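Local coordinates for protein alanine dehydrogenase (Archaeoglobus fulgidus, PDB 1OMO) that catalyses the reversible NAD-dependent oxidative deamination of L-alanine to pyruvate and ammonium, working as a homodimer of the ornithine cyclodeaminase/mu-crystallin family, at residues 184-188 and 189-193; 201-204 and 205-208. All coordinates share one frame; numbering follows the deposited sequence.

Contact 1 of 2, residues 184-188 and 189-193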
loop_
_atom_site.group_PDB
_atom_site.type_symbol
_atom_site.label_atom_id
_atom_site.label_comp_id
_atom_site.label_asym_id
_atom_site.label_seq_id
_atom_site.Cartn_x
_atom_site.Cartn_y
_atom_site.Cartn_z
ATOM N N GLU A 184 -17.756 -29.201 24.144
ATOM C CA GLU A 184 -17.875 -30.431 23.349
ATOM C C GLU A 184 -17.332 -30.273 21.911
ATOM O O GLU A 184 -16.684 -31.176 21.382
ATOM C CB GLU A 184 -19.337 -30.914 23.339
ATOM C CG GLU A 184 -19.584 -32.187 22.553
ATOM C CD GLU A 184 -18.793 -33.386 23.077
ATOM O OE1 GLU A 184 -18.759 -33.582 24.312
ATOM O OE2 GLU A 184 -18.213 -34.134 22.250
ATOM N N ALA A 185 -17.592 -29.127 21.287
ATOM C CA ALA A 185 -17.100 -28.861 19.930
ATOM C C ALA A 185 -15.587 -28.925 19.900
ATOM O O ALA A 185 -15.017 -29.323 18.910
ATOM C CB ALA A 185 -17.559 -27.481 19.464
ATOM N N SER A 186 -14.944 -28.509 20.991
ATOM C CA SER A 186 -13.481 -28.504 21.110
ATOM C C SER A 186 -12.846 -29.889 21.142
ATOM O O SER A 186 -11.643 -30.043 20.934
ATOM C CB SER A 186 -13.066 -27.785 22.381
ATOM O OG SER A 186 -13.577 -26.483 22.374
ATOM N N ARG A 187 -13.665 -30.883 21.436
ATOM C CA ARG A 187 -13.245 -32.274 21.511
ATOM C C ARG A 187 -13.345 -32.798 20.099
ATOM O O ARG A 187 -14.430 -33.136 19.645
ATOM C CB ARG A 187 -14.202 -33.019 22.455
ATOM C CG ARG A 187 -14.056 -34.516 22.471
ATOM C CD ARG A 187 -14.733 -35.078 23.709
ATOM N NE ARG A 187 -14.067 -34.624 24.927
ATOM C CZ ARG A 187 -14.688 -34.029 25.934
ATOM N NH1 ARG A 187 -14.000 -33.650 27.004
ATOM N NH2 ARG A 187 -15.999 -33.815 25.867
ATOM N N CYS A 188 -12.214 -32.864 19.406
ATOM C CA CYS A 188 -12.199 -33.299 18.014
ATOM C C CYS A 188 -10.783 -33.585 17.559
ATOM O O CYS A 188 -9.857 -33.460 18.341
ATOM C CB CYS A 188 -12.775 -32.182 17.139
ATOM S SG CYS A 188 -11.858 -30.630 17.335
ATOM N N ASP A 189 -10.596 -33.958 16.299
ATOM C CA ASP A 189 -9.233 -34.195 15.788
ATOM C C ASP A 189 -8.662 -32.887 15.164
ATOM O O ASP A 189 -7.470 -32.605 15.262
ATOM C CB ASP A 189 -9.238 -35.309 14.731
ATOM C CG ASP A 189 -9.997 -36.563 15.193
ATOM O OD1 ASP A 189 -9.725 -37.055 16.310
ATOM O OD2 ASP A 189 -10.868 -37.046 14.434
ATOM N N VAL A 190 -9.546 -32.102 14.542
ATOM C CA VAL A 190 -9.218 -30.829 13.894
ATOM C C VAL A 190 -10.233 -29.810 14.427
ATOM O O VAL A 190 -11.454 -29.983 14.263
ATOM C CB VAL A 190 -9.346 -30.947 12.335
ATOM C CG1 VAL A 190 -9.096 -29.585 11.654
ATOM C CG2 VAL A 190 -8.325 -31.994 11.815
ATOM N N LEU A 191 -9.722 -28.768 15.080
ATOM C CA LEU A 191 -10.553 -27.714 15.660
ATOM C C LEU A 191 -10.275 -26.387 14.922
ATOM O O LEU A 191 -9.140 -25.922 14.887
ATOM C CB LEU A 191 -10.227 -27.585 17.165
ATOM C CG LEU A 191 -10.872 -26.454 17.995
ATOM C CD1 LEU A 191 -12.399 -26.623 18.046
ATOM C CD2 LEU A 191 -10.294 -26.458 19.427
ATOM N N VAL A 192 -11.318 -25.813 14.332
ATOM C CA VAL A 192 -11.247 -24.563 13.577
ATOM C C VAL A 192 -11.838 -23.389 14.390
ATOM O O VAL A 192 -13.057 -23.298 14.499
ATOM C CB VAL A 192 -12.095 -24.676 12.291
ATOM C CG1 VAL A 192 -11.962 -23.416 11.467
ATOM C CG2 VAL A 192 -11.707 -25.918 11.508
ATOM N N THR A 193 -11.017 -22.501 14.955
ATOM C CA THR A 193 -11.565 -21.367 15.710
ATOM C C THR A 193 -11.659 -20.175 14.762
ATOM O O THR A 193 -10.695 -19.756 14.173
ATOM C CB THR A 193 -10.722 -21.033 16.937
ATOM O OG1 THR A 193 -9.464 -20.536 16.519
ATOM C CG2 THR A 193 -10.520 -22.308 17.820
#
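C188 and L191 meet where the chain runs on from helix 182-185, turns at C188-D189 and starts strand 190-193, a bend that brings the CA atoms of S186 and L191 within 6.2 Å. The thiol of C188 is folded back over the new strand: with chi1 at 57°, SG sits between its own backbone N and carbonyl carbon and lies 3.5 Å from L191 CB, while V190 O is 3.2 Å from the same SG. L191 points its CB toward 184-188. Because its CG is anti to the backbone N (chi1 174°), the two methyls lie against the S186 backbone; CD1 rests 3.8 Å from S186 CA and also touches the carbonyl oxygen of A185. The CB of S186 points away from the strand, and its OG is hydrogen-bonded to A182 O. Within 184-188, E184 OE1 lies at the edge of the R187 guanidinium, in its plane, 3.2 Å from NH2, a salt bridge whose hydrogen bond is weak; each residue has a second ionic partner, K154 for E184 and E208 for R187. D189 is fixed by R122 and by the backbone N of S126 and V127. This is a helix-to-strand connection of the Rossmann-type NAD domain: strand 190-193 runs parallel between strands 127-131 and 212-215, with A185 and L191 packed on I131 and V192 against helix 135-147.

Contact 2 of 2, residues 201-204 and 205-208. With NAD (nicotinamide-adenine-dinucleotide), chain D.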
loop_
_atom_site.group_PDB
_atom_site.type_symbol
_atom_site.label_atom_id
_atom_site.label_comp_id
_atom_site.label_asym_id
_atom_site.label_seq_id
_atom_site.Cartn_x
_atom_site.Cartn_y
_atom_site.Cartn_z
ATOM N N VAL A 201 -11.818 -18.431 24.119
ATOM C CA VAL A 201 -13.091 -19.077 23.853
ATOM C C VAL A 201 -12.936 -20.607 23.961
ATOM O O VAL A 201 -13.910 -21.349 23.967
ATOM C CB VAL A 201 -13.605 -18.717 22.454
ATOM C CG1 VAL A 201 -14.609 -19.751 22.022
ATOM C CG2 VAL A 201 -14.243 -17.309 22.465
ATOM N N VAL A 202 -11.700 -21.073 24.028
ATOM C CA VAL A 202 -11.440 -22.500 24.129
ATOM C C VAL A 202 -10.549 -22.728 25.337
ATOM O O VAL A 202 -9.504 -22.088 25.474
ATOM C CB VAL A 202 -10.727 -23.055 22.847
ATOM C CG1 VAL A 202 -10.306 -24.521 23.046
ATOM C CG2 VAL A 202 -11.657 -22.949 21.677
ATOM N N LYS A 203 -10.964 -23.637 26.207
ATOM C CA LYS A 203 -10.180 -23.947 27.404
ATOM C C LYS A 203 -9.169 -25.041 27.145
ATOM O O LYS A 203 -9.444 -25.968 26.401
ATOM C CB LYS A 203 -11.111 -24.362 28.552
ATOM C CG LYS A 203 -11.798 -23.181 29.202
ATOM C CD LYS A 203 -12.808 -23.552 30.315
ATOM C CE LYS A 203 -13.228 -22.261 31.047
ATOM N NZ LYS A 203 -14.446 -22.327 31.927
ATOM N N ALA A 204 -7.997 -24.943 27.757
ATOM C CA ALA A 204 -6.976 -25.972 27.563
ATOM C C ALA A 204 -7.481 -27.366 27.922
ATOM O O ALA A 204 -7.323 -28.305 27.157
ATOM C CB ALA A 204 -5.708 -25.650 28.371
ATOM N N GLU A 205 -8.107 -27.504 29.073
ATOM C CA GLU A 205 -8.583 -28.822 29.483
ATOM C C GLU A 205 -9.593 -29.418 28.515
ATOM O O GLU A 205 -9.903 -30.590 28.598
ATOM C CB GLU A 205 -9.163 -28.779 30.910
ATOM C CG GLU A 205 -10.584 -28.238 30.988
ATOM C CD GLU A 205 -10.807 -27.335 32.189
ATOM O OE1 GLU A 205 -10.012 -26.388 32.385
ATOM O OE2 GLU A 205 -11.790 -27.564 32.929
ATOM N N TRP A 206 -10.116 -28.620 27.594
ATOM C CA TRP A 206 -11.065 -29.142 26.615
ATOM C C TRP A 206 -10.309 -29.754 25.414
ATOM O O TRP A 206 -10.875 -30.514 24.631
ATOM C CB TRP A 206 -11.976 -28.025 26.082
ATOM C CG TRP A 206 -12.832 -27.299 27.097
ATOM C CD1 TRP A 206 -13.023 -27.629 28.411
ATOM C CD2 TRP A 206 -13.636 -26.133 26.859
ATOM N NE1 TRP A 206 -13.897 -26.744 29.005
ATOM C CE2 TRP A 206 -14.290 -25.817 28.077
ATOM C CE3 TRP A 206 -13.865 -25.326 25.737
ATOM C CZ2 TRP A 206 -15.159 -24.730 28.204
ATOM C CZ3 TRP A 206 -14.731 -24.241 25.864
ATOM C CH2 TRP A 206 -15.365 -23.953 27.093
ATOM N N VAL A 207 -9.031 -29.424 25.262
ATOM C CA VAL A 207 -8.300 -29.919 24.094
ATOM C C VAL A 207 -7.578 -31.223 24.340
ATOM O O VAL A 207 -6.733 -31.321 25.233
ATOM C CB VAL A 207 -7.268 -28.890 23.566
ATOM C CG1 VAL A 207 -6.592 -29.437 22.287
ATOM C CG2 VAL A 207 -7.957 -27.556 23.266
ATOM N N GLU A 208 -7.933 -32.219 23.530
ATOM C CA GLU A 208 -7.331 -33.540 23.634
ATOM C C GLU A 208 -6.037 -33.630 22.839
ATOM O O GLU A 208 -5.799 -32.838 21.919
ATOM C CB GLU A 208 -8.304 -34.613 23.120
ATOM C CG GLU A 208 -9.761 -34.431 23.608
ATOM C CD GLU A 208 -10.423 -35.728 24.092
ATOM O OE1 GLU A 208 -11.664 -35.785 24.074
ATOM O OE2 GLU A 208 -9.725 -36.682 24.499
HETATM P PA NAD D . -18.459 -13.289 10.963
HETATM O O1A NAD D . -18.875 -12.156 11.826
HETATM O O2A NAD D . -19.364 -13.702 9.794
HETATM O O5B NAD D . -18.053 -14.713 11.696
HETATM C C5B NAD D . -17.685 -14.787 13.137
HETATM C C4B NAD D . -18.725 -15.717 13.815
HETATM O O4B NAD D . -18.244 -15.772 15.230
HETATM C C3B NAD D . -20.220 -15.164 13.973
HETATM O O3B NAD D . -21.200 -16.123 13.409
HETATM C C2B NAD D . -20.417 -14.913 15.488
HETATM O O2B NAD D . -21.686 -14.971 16.029
HETATM C C1B NAD D . -19.365 -15.906 16.072
HETATM N N9A NAD D . -18.847 -15.515 17.350
HETATM C C8A NAD D . -18.494 -14.286 17.871
HETATM N N7A NAD D . -18.031 -14.350 19.101
HETATM C C5A NAD D . -18.051 -15.623 19.474
HETATM C C6A NAD D . -17.647 -16.291 20.712
HETATM N N6A NAD D . -17.186 -15.623 21.738
HETATM N N1A NAD D . -17.810 -17.665 20.709
HETATM C C2A NAD D . -18.297 -18.372 19.662
HETATM N N3A NAD D . -18.705 -17.770 18.451
HETATM C C4A NAD D . -18.545 -16.395 18.399
HETATM O O3 NAD D . -16.924 -13.240 10.321
HETATM P PN NAD D . -16.023 -14.217 9.262
HETATM O O1N NAD D . -16.794 -15.495 9.059
HETATM O O2N NAD D . -15.544 -13.365 8.104
HETATM O O5D NAD D . -14.741 -14.529 10.312
HETATM C C5D NAD D . -14.339 -13.192 11.035
HETATM C C4D NAD D . -13.083 -13.332 11.831
HETATM O O4D NAD D . -11.998 -13.852 10.878
HETATM C C3D NAD D . -12.494 -12.000 12.393
HETATM O O3D NAD D . -11.668 -12.216 13.553
HETATM C C2D NAD D . -11.708 -11.512 11.172
HETATM O O2D NAD D . -10.968 -10.355 11.381
HETATM C C1D NAD D . -10.909 -12.847 10.789
HETATM N N1N NAD D . -10.423 -13.071 9.383
HETATM C C2N NAD D . -9.016 -13.465 9.342
HETATM C C3N NAD D . -8.567 -13.880 8.036
HETATM C C7N NAD D . -6.980 -14.309 7.997
HETATM O O7N NAD D . -6.371 -14.236 6.892
HETATM N N7N NAD D . -6.399 -14.742 9.162
HETATM C C4N NAD D . -9.344 -13.949 6.855
HETATM C C5N NAD D . -10.724 -13.533 7.048
HETATM C C6N NAD D . -11.246 -13.111 8.281
#
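K203 lies over the indole of W206 where the chain enters the short 3-10 turn 204-206, part of the loop that leads from strand 190-193 to strand 212-215 in the Rossmann-type NAD domain. Two backbone hydrogen bonds close the turn. W206 N donates to K203 O at 3.0 Å, and V207 N donates to A204 O at 2.8 Å with an N-H...O angle of 159°. A204 N is itself bound by the carboxylate of D227. The aromatic interaction is a CH-pi contact, with K203 CB 3.5 Å from the centroid of the five-membered ring and only 8° off its normal. Beyond CG the lysine chain is extended, which carries CD out past the CE2 edge of the indole, 3.4 Å from W206 CZ2, before the amine end leads away. The backbone N of K203 stands over the same ring system, 3.4 Å from W206 CE3, so K203 N and CB lie over the same face. Apolar packing joins V202 and V207, whose side chains cross at about a right angle, and both rest on I230 of helix 228-232. W206 in turn touches A182 and E183 of helix 182-185. At the start of the segment V201 belongs to the NAD pocket: its CG2 methyl lies 3.5 Å from N6A, the exocyclic amine of the NAD adenine.

Contact 1 precedes contact 2 along the chain, and their centres are about 9 Å apart in the NAD domain. A salt bridge ties the two contacts: R187 NE lies 2.8 Å from E208 OE1. Deeper in, S186 OG lies 3.6 Å from W206 CE3 and 3.9 Å from V202 CG1, so S186 packs against V202 and W206 of 201-208. Strand 190-193 adds T193 CG2, 4.1 Å from V202 CG2. Their relation to the cofactor differs: V201 of contact 2 reaches the adenine directly, whereas the side chain of A185 in contact 1 stays about 9 Å from NAD.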